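Local coordinates for uncharacterized protein yqbN (Bacillus subtilis, PDB 3KLU) that is of unknown function but probably acts as an XkdN-like phage tail assembly chaperone, at residues I30-F34 / V116-E122; P43-I49 / E88-P93. All blocks are in the same frame, centred on the assembly; numbering follows the deposited sequence.

Interaction 1. Residues I30-F34 / V116-E122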
loop_
_atom_site.group_PDB
_atom_site.type_symbol
_atom_site.label_atom_id
_atom_site.label_comp_id
_atom_site.label_asym_id
_atom_site.label_seq_id
_atom_site.Cartn_x
_atom_site.Cartn_y
_atom_site.Cartn_z
ATOM N N ILE A 30 8.575 3.940 -7.680
ATOM C CA ILE A 30 9.327 3.115 -6.745
ATOM C C ILE A 30 10.550 2.434 -7.351
ATOM O O ILE A 30 11.485 2.103 -6.631
ATOM C CB ILE A 30 8.392 2.050 -6.131
ATOM C CG1 ILE A 30 7.460 2.726 -5.110
ATOM C CG2 ILE A 30 9.197 0.912 -5.496
ATOM C CD1 ILE A 30 8.163 3.246 -3.890
ATOM N N SER A 31 10.533 2.195 -8.661
ATOM C CA SER A 31 11.668 1.556 -9.320
ATOM C C SER A 31 11.772 1.890 -10.804
ATOM O O SER A 31 10.763 1.964 -11.521
ATOM C CB SER A 31 11.605 0.034 -9.161
ATOM O OG SER A 31 12.585 -0.571 -9.982
ATOM N N LYS A 32 13.002 2.082 -11.263
ATOM C CA LYS A 32 13.223 2.401 -12.665
ATOM C C LYS A 32 13.244 1.135 -13.551
ATOM O O LYS A 32 13.319 1.231 -14.769
ATOM C CB LYS A 32 14.525 3.184 -12.827
ATOM C CG LYS A 32 14.561 4.565 -12.144
ATOM C CD LYS A 32 15.948 5.181 -12.366
ATOM C CE LYS A 32 16.176 6.486 -11.630
ATOM N NZ LYS A 32 17.631 6.892 -11.704
ATOM N N ARG A 33 13.144 -0.034 -12.918
ATOM C CA ARG A 33 13.161 -1.305 -13.629
ATOM C C ARG A 33 11.789 -1.602 -14.205
ATOM O O ARG A 33 11.650 -2.553 -14.958
ATOM C CB ARG A 33 13.580 -2.449 -12.702
ATOM C CG ARG A 33 14.958 -2.306 -12.095
ATOM C CD ARG A 33 15.063 -3.184 -10.871
ATOM N NE ARG A 33 14.382 -4.430 -11.113
ATOM C CZ ARG A 33 13.543 -5.014 -10.280
ATOM N NH1 ARG A 33 13.258 -4.489 -9.106
ATOM N NH2 ARG A 33 12.937 -6.112 -10.665
ATOM N N PHE A 34 10.766 -0.824 -13.842
ATOM C CA PHE A 34 9.468 -1.080 -14.433
ATOM C C PHE A 34 9.158 -0.017 -15.471
ATOM O O PHE A 34 8.952 1.145 -15.128
ATOM C CB PHE A 34 8.375 -1.105 -13.377
ATOM C CG PHE A 34 8.686 -1.994 -12.210
ATOM C CD1 PHE A 34 9.134 -3.300 -12.406
ATOM C CD2 PHE A 34 8.549 -1.530 -10.908
ATOM C CE1 PHE A 34 9.436 -4.129 -11.305
ATOM C CE2 PHE A 34 8.849 -2.353 -9.826
ATOM C CZ PHE A 34 9.294 -3.656 -10.032
ATOM N N VAL A 116 8.579 -9.151 -6.682
ATOM C CA VAL A 116 8.495 -8.068 -7.676
ATOM C C VAL A 116 9.534 -6.977 -7.370
ATOM O O VAL A 116 10.270 -6.560 -8.247
ATOM C CB VAL A 116 7.101 -7.361 -7.710
ATOM C CG1 VAL A 116 7.154 -6.154 -8.686
ATOM C CG2 VAL A 116 5.984 -8.344 -8.143
ATOM N N LEU A 117 9.570 -6.495 -6.129
ATOM C CA LEU A 117 10.543 -5.461 -5.739
ATOM C C LEU A 117 11.799 -6.238 -5.268
ATOM O O LEU A 117 12.185 -6.195 -4.091
ATOM C CB LEU A 117 9.944 -4.616 -4.595
ATOM C CG LEU A 117 8.644 -3.884 -5.004
ATOM C CD1 LEU A 117 7.856 -3.440 -3.787
ATOM C CD2 LEU A 117 8.976 -2.696 -5.852
ATOM N N SER A 118 12.420 -6.957 -6.197
ATOM C CA SER A 118 13.571 -7.802 -5.847
ATOM C C SER A 118 14.906 -7.136 -5.513
ATOM O O SER A 118 15.886 -7.817 -5.230
ATOM C CB SER A 118 13.768 -8.855 -6.929
ATOM O OG SER A 118 13.819 -8.245 -8.200
ATOM N N VAL A 119 14.950 -5.808 -5.563
ATOM C CA VAL A 119 16.134 -5.073 -5.182
ATOM C C VAL A 119 15.820 -4.528 -3.787
ATOM O O VAL A 119 14.835 -3.802 -3.601
ATOM C CB VAL A 119 16.411 -3.964 -6.155
ATOM C CG1 VAL A 119 17.508 -3.069 -5.623
ATOM C CG2 VAL A 119 16.837 -4.587 -7.488
ATOM N N GLY A 120 16.645 -4.919 -2.810
ATOM C CA GLY A 120 16.443 -4.533 -1.436
ATOM C C GLY A 120 15.878 -3.150 -1.215
ATOM O O GLY A 120 14.772 -2.987 -0.663
ATOM N N GLY A 121 16.650 -2.148 -1.635
ATOM C CA GLY A 121 16.243 -0.761 -1.467
ATOM C C GLY A 121 14.832 -0.474 -1.960
ATOM O O GLY A 121 14.115 0.260 -1.303
ATOM N N GLU A 122 14.429 -1.049 -3.096
ATOM C CA GLU A 122 13.090 -0.806 -3.629
ATOM C C GLU A 122 12.042 -1.300 -2.641
ATOM O O GLU A 122 11.058 -0.632 -2.350
ATOM C CB GLU A 122 12.866 -1.549 -4.953
ATOM C CG GLU A 122 13.824 -1.177 -6.068
ATOM C CD GLU A 122 13.664 -2.110 -7.274
ATOM O OE1 GLU A 122 13.171 -3.255 -7.078
ATOM O OE2 GLU A 122 14.033 -1.701 -8.412
#
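Glu122 OE2 takes two donors from the segment 30-34: Ser31 OG, in a bond modelled as very short, and Arg33 NH1, 3.0 Å away but of uncertain position because it crowds Glu122 OE1. The two charged groups lie side by side, consistent with a salt bridge whose atomic detail is doubtful. Arginine suits the place because its chain, bent at chi3 (39°), can carry the guanidinium back to the carboxylate, whose plane lies nearly level with its own; Glu122 meets it by running out extended beyond CG. Behind this polar front is an apolar layer. The edge of the Phe34 ring faces Val116 O, 3.5 Å from CZ, and Leu117 CD2, 4.0 Å from CE2; CZ also packs on Val116 CG1 at 3.6 Å, and Leu117 CD2 reaches Ile30 CG2 at 3.6 Å. Branched Ile30 and Leu117 cross at about a right angle and continue onto Phe44. Ser31 OG has a second task, accepting Arg33 N at 3.0 Å. That bond makes an ST turn at the start of the type I turn Ser31-Phe34, and the pairing of Ser31 OG and Arg33 with Glu122 joins this turn to the first turn of the helix 120-133.

Interaction 2. Residues P43-I49 / E88-P93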
loop_
_atom_site.group_PDB
_atom_site.type_symbol
_atom_site.label_atom_id
_atom_site.label_comp_id
_atom_site.label_asym_id
_atom_site.label_seq_id
_atom_site.Cartn_x
_atom_site.Cartn_y
_atom_site.Cartn_z
ATOM N N PRO A 43 5.089 4.260 -12.621
ATOM C CA PRO A 43 5.043 4.526 -11.174
ATOM C C PRO A 43 4.003 3.696 -10.432
ATOM O O PRO A 43 3.028 3.229 -11.019
ATOM C CB PRO A 43 4.729 6.023 -11.100
ATOM C CG PRO A 43 3.855 6.232 -12.304
ATOM C CD PRO A 43 4.525 5.402 -13.379
ATOM N N PHE A 44 4.242 3.491 -9.144
ATOM C CA PHE A 44 3.288 2.772 -8.327
ATOM C C PHE A 44 2.230 3.796 -7.939
ATOM O O PHE A 44 2.537 4.981 -7.788
ATOM C CB PHE A 44 3.948 2.297 -7.051
ATOM C CG PHE A 44 4.595 0.978 -7.165
ATOM C CD1 PHE A 44 5.244 0.607 -8.319
ATOM C CD2 PHE A 44 4.603 0.125 -6.088
ATOM C CE1 PHE A 44 5.920 -0.635 -8.390
ATOM C CE2 PHE A 44 5.270 -1.117 -6.136
ATOM C CZ PHE A 44 5.928 -1.493 -7.290
ATOM N N ILE A 45 0.991 3.331 -7.782
ATOM C CA ILE A 45 -0.099 4.178 -7.337
ATOM C C ILE A 45 -0.496 3.720 -5.938
ATOM O O ILE A 45 -0.889 2.538 -5.726
ATOM C CB ILE A 45 -1.297 4.053 -8.228
ATOM C CG1 ILE A 45 -0.933 4.514 -9.622
ATOM C CG2 ILE A 45 -2.444 4.927 -7.688
ATOM C CD1 ILE A 45 -2.093 4.342 -10.602
ATOM N N PHE A 46 -0.366 4.650 -4.990
ATOM C CA PHE A 46 -0.696 4.422 -3.588
ATOM C C PHE A 46 -1.966 5.189 -3.242
ATOM O O PHE A 46 -2.324 6.171 -3.921
ATOM C CB PHE A 46 0.418 4.907 -2.662
ATOM C CG PHE A 46 1.741 4.156 -2.821
ATOM C CD1 PHE A 46 2.599 4.435 -3.890
ATOM C CD2 PHE A 46 2.159 3.247 -1.851
ATOM C CE1 PHE A 46 3.858 3.824 -3.971
ATOM C CE2 PHE A 46 3.413 2.630 -1.924
ATOM C CZ PHE A 46 4.261 2.915 -2.974
ATOM N N LYS A 47 -2.652 4.711 -2.207
ATOM C CA LYS A 47 -3.869 5.328 -1.703
ATOM C C LYS A 47 -4.098 4.763 -0.321
ATOM O O LYS A 47 -4.344 3.570 -0.176
ATOM C CB LYS A 47 -5.071 4.988 -2.571
ATOM C CG LYS A 47 -6.346 5.686 -2.114
ATOM C CD LYS A 47 -7.553 5.078 -2.828
ATOM C CE LYS A 47 -8.728 6.016 -2.780
ATOM N NZ LYS A 47 -8.946 6.327 -1.354
ATOM N N ALA A 48 -3.981 5.621 0.690
ATOM C CA ALA A 48 -4.184 5.239 2.090
ATOM C C ALA A 48 -5.436 4.375 2.327
ATOM O O ALA A 48 -6.486 4.536 1.686
ATOM C CB ALA A 48 -4.267 6.495 2.971
ATOM N N ILE A 49 -5.308 3.433 3.244
ATOM C CA ILE A 49 -6.455 2.609 3.562
ATOM C C ILE A 49 -7.116 3.281 4.778
ATOM O O ILE A 49 -6.686 4.346 5.211
ATOM C CB ILE A 49 -6.019 1.161 3.848
ATOM C CG1 ILE A 49 -5.002 1.131 4.991
ATOM C CG2 ILE A 49 -5.384 0.587 2.589
ATOM C CD1 ILE A 49 -4.728 -0.247 5.544
ATOM N N GLU A 88 -2.036 -3.433 0.664
ATOM C CA GLU A 88 -3.367 -2.829 0.511
ATOM C C GLU A 88 -3.368 -1.299 0.193
ATOM O O GLU A 88 -4.282 -0.756 -0.441
ATOM C CB GLU A 88 -4.191 -3.176 1.749
ATOM C CG GLU A 88 -4.511 -4.670 1.778
ATOM C CD GLU A 88 -5.285 -5.107 3.028
ATOM O OE1 GLU A 88 -5.978 -4.267 3.655
ATOM O OE2 GLU A 88 -5.218 -6.304 3.383
ATOM N N THR A 89 -2.311 -0.615 0.592
ATOM C CA THR A 89 -2.194 0.797 0.261
ATOM C C THR A 89 -1.748 0.937 -1.206
ATOM O O THR A 89 -1.840 2.007 -1.799
ATOM C CB THR A 89 -1.143 1.414 1.159
ATOM O OG1 THR A 89 -1.590 1.271 2.505
ATOM C CG2 THR A 89 -0.865 2.864 0.811
ATOM N N THR A 90 -1.260 -0.150 -1.795
ATOM C CA THR A 90 -0.783 -0.064 -3.168
ATOM C C THR A 90 -1.817 -0.482 -4.172
ATOM O O THR A 90 -2.084 -1.672 -4.328
ATOM C CB THR A 90 0.490 -0.901 -3.343
ATOM O OG1 THR A 90 1.495 -0.402 -2.455
ATOM C CG2 THR A 90 1.014 -0.806 -4.762
ATOM N N VAL A 91 -2.351 0.510 -4.884
ATOM C CA VAL A 91 -3.402 0.310 -5.877
ATOM C C VAL A 91 -2.936 -0.376 -7.159
ATOM O O VAL A 91 -3.646 -1.203 -7.730
ATOM C CB VAL A 91 -4.025 1.675 -6.301
ATOM C CG1 VAL A 91 -5.329 1.439 -6.991
ATOM C CG2 VAL A 91 -4.193 2.583 -5.099
ATOM N N TYR A 92 -1.764 0.054 -7.632
ATOM C CA TYR A 92 -1.151 -0.471 -8.847
ATOM C C TYR A 92 0.343 -0.441 -8.590
ATOM O O TYR A 92 0.941 0.639 -8.406
ATOM C CB TYR A 92 -1.498 0.416 -10.045
ATOM C CG TYR A 92 -0.822 0.016 -11.342
ATOM C CD1 TYR A 92 -1.124 -1.206 -11.955
ATOM C CD2 TYR A 92 0.084 0.864 -11.985
ATOM C CE1 TYR A 92 -0.564 -1.579 -13.172
ATOM C CE2 TYR A 92 0.646 0.493 -13.216
ATOM C CZ TYR A 92 0.300 -0.733 -13.799
ATOM O OH TYR A 92 0.742 -1.073 -15.048
ATOM N N PRO A 93 0.986 -1.628 -8.590
ATOM C CA PRO A 93 0.333 -2.917 -8.831
ATOM C C PRO A 93 -0.262 -3.488 -7.547
ATOM O O PRO A 93 0.287 -3.283 -6.484
ATOM C CB PRO A 93 1.494 -3.764 -9.355
ATOM C CG PRO A 93 2.603 -3.365 -8.400
ATOM C CD PRO A 93 2.417 -1.826 -8.245
HETATM O O HOH W 1 -5.296 1.560 -1.131
#
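Pro93 CD sits squarely over the centre of the Phe44 ring, 3.4 Å from its centroid, and forms a CH-pi contact. The cis peptide bond before Pro93 follows the last strand of a three-stranded antiparallel sheet, and the pairing of 44-46 with 90-92 contains a classic beta bulge. A flat aromatic ring suits this place because it offers a whole face to the polarised CH of proline. Phe46 and Thr90 share one face of the sheet and lie side by side, Phe46 CE2 3.6 Å from Thr90 OG1, a hydroxyl held by Ala86 O and Trp126 NE1; Trp126 of helix 120-133 meets both phenylalanine rings. The other face is carried by Ile45 and Tyr92: Ile45 CD1 packs against Tyr92 CB through the backbone pairing, while Ile45 CG2 meets Val91 CB at 3.9 Å. Tyr92 has CG anti to the backbone N (chi1 176°), which directs its ring so that CD2 comes 3.9 Å from Pro43 O. In the bulge both Val91 and Tyr92 face Ile45, whose carbonyl oxygen accepts two N-H groups: Val91 N at 2.6 Å, nearly along the C=O axis but with a bent N-H...O angle of 132°, and Tyr92 N at 3.3 Å on a lone pair. Ile45 N returns a bond to Tyr92 O at 2.8 Å. Further out, Ile49 CG2 rests on Glu88 O, and Glu88 itself pairs with Arg53 and Lys96. A water bridges Glu88 O and Lys47 O, its leg to the latter modelled doubtfully short, and Lys47 N donates to Thr89 O at 2.9 Å.

Overall arrangement
Interactions 1 and 2 have centres 15 Å apart but share one apolar core. Phe44, which belongs to the sheet pairing of interaction 2, also meets the other contact: its CZ is 3.6 Å from Leu117 CD2 and its CE1 3.7 Å from Phe34 CE2. Ile30 CG1 adds a third link, 3.9 Å from Phe46 CZ. Along the chain, the pairing of 44-46 with 90-92 falls within the span that interaction 1 closes, while strand 26-28 of the same sheet lies just before it. Helix 120-133 serves both: its first turn carries Glu122 for interaction 1, and Trp126 lies against both phenylalanines of interaction 2. The bound manganese ion lies away from interaction 2, about 13 Å from the side chain of Pro43.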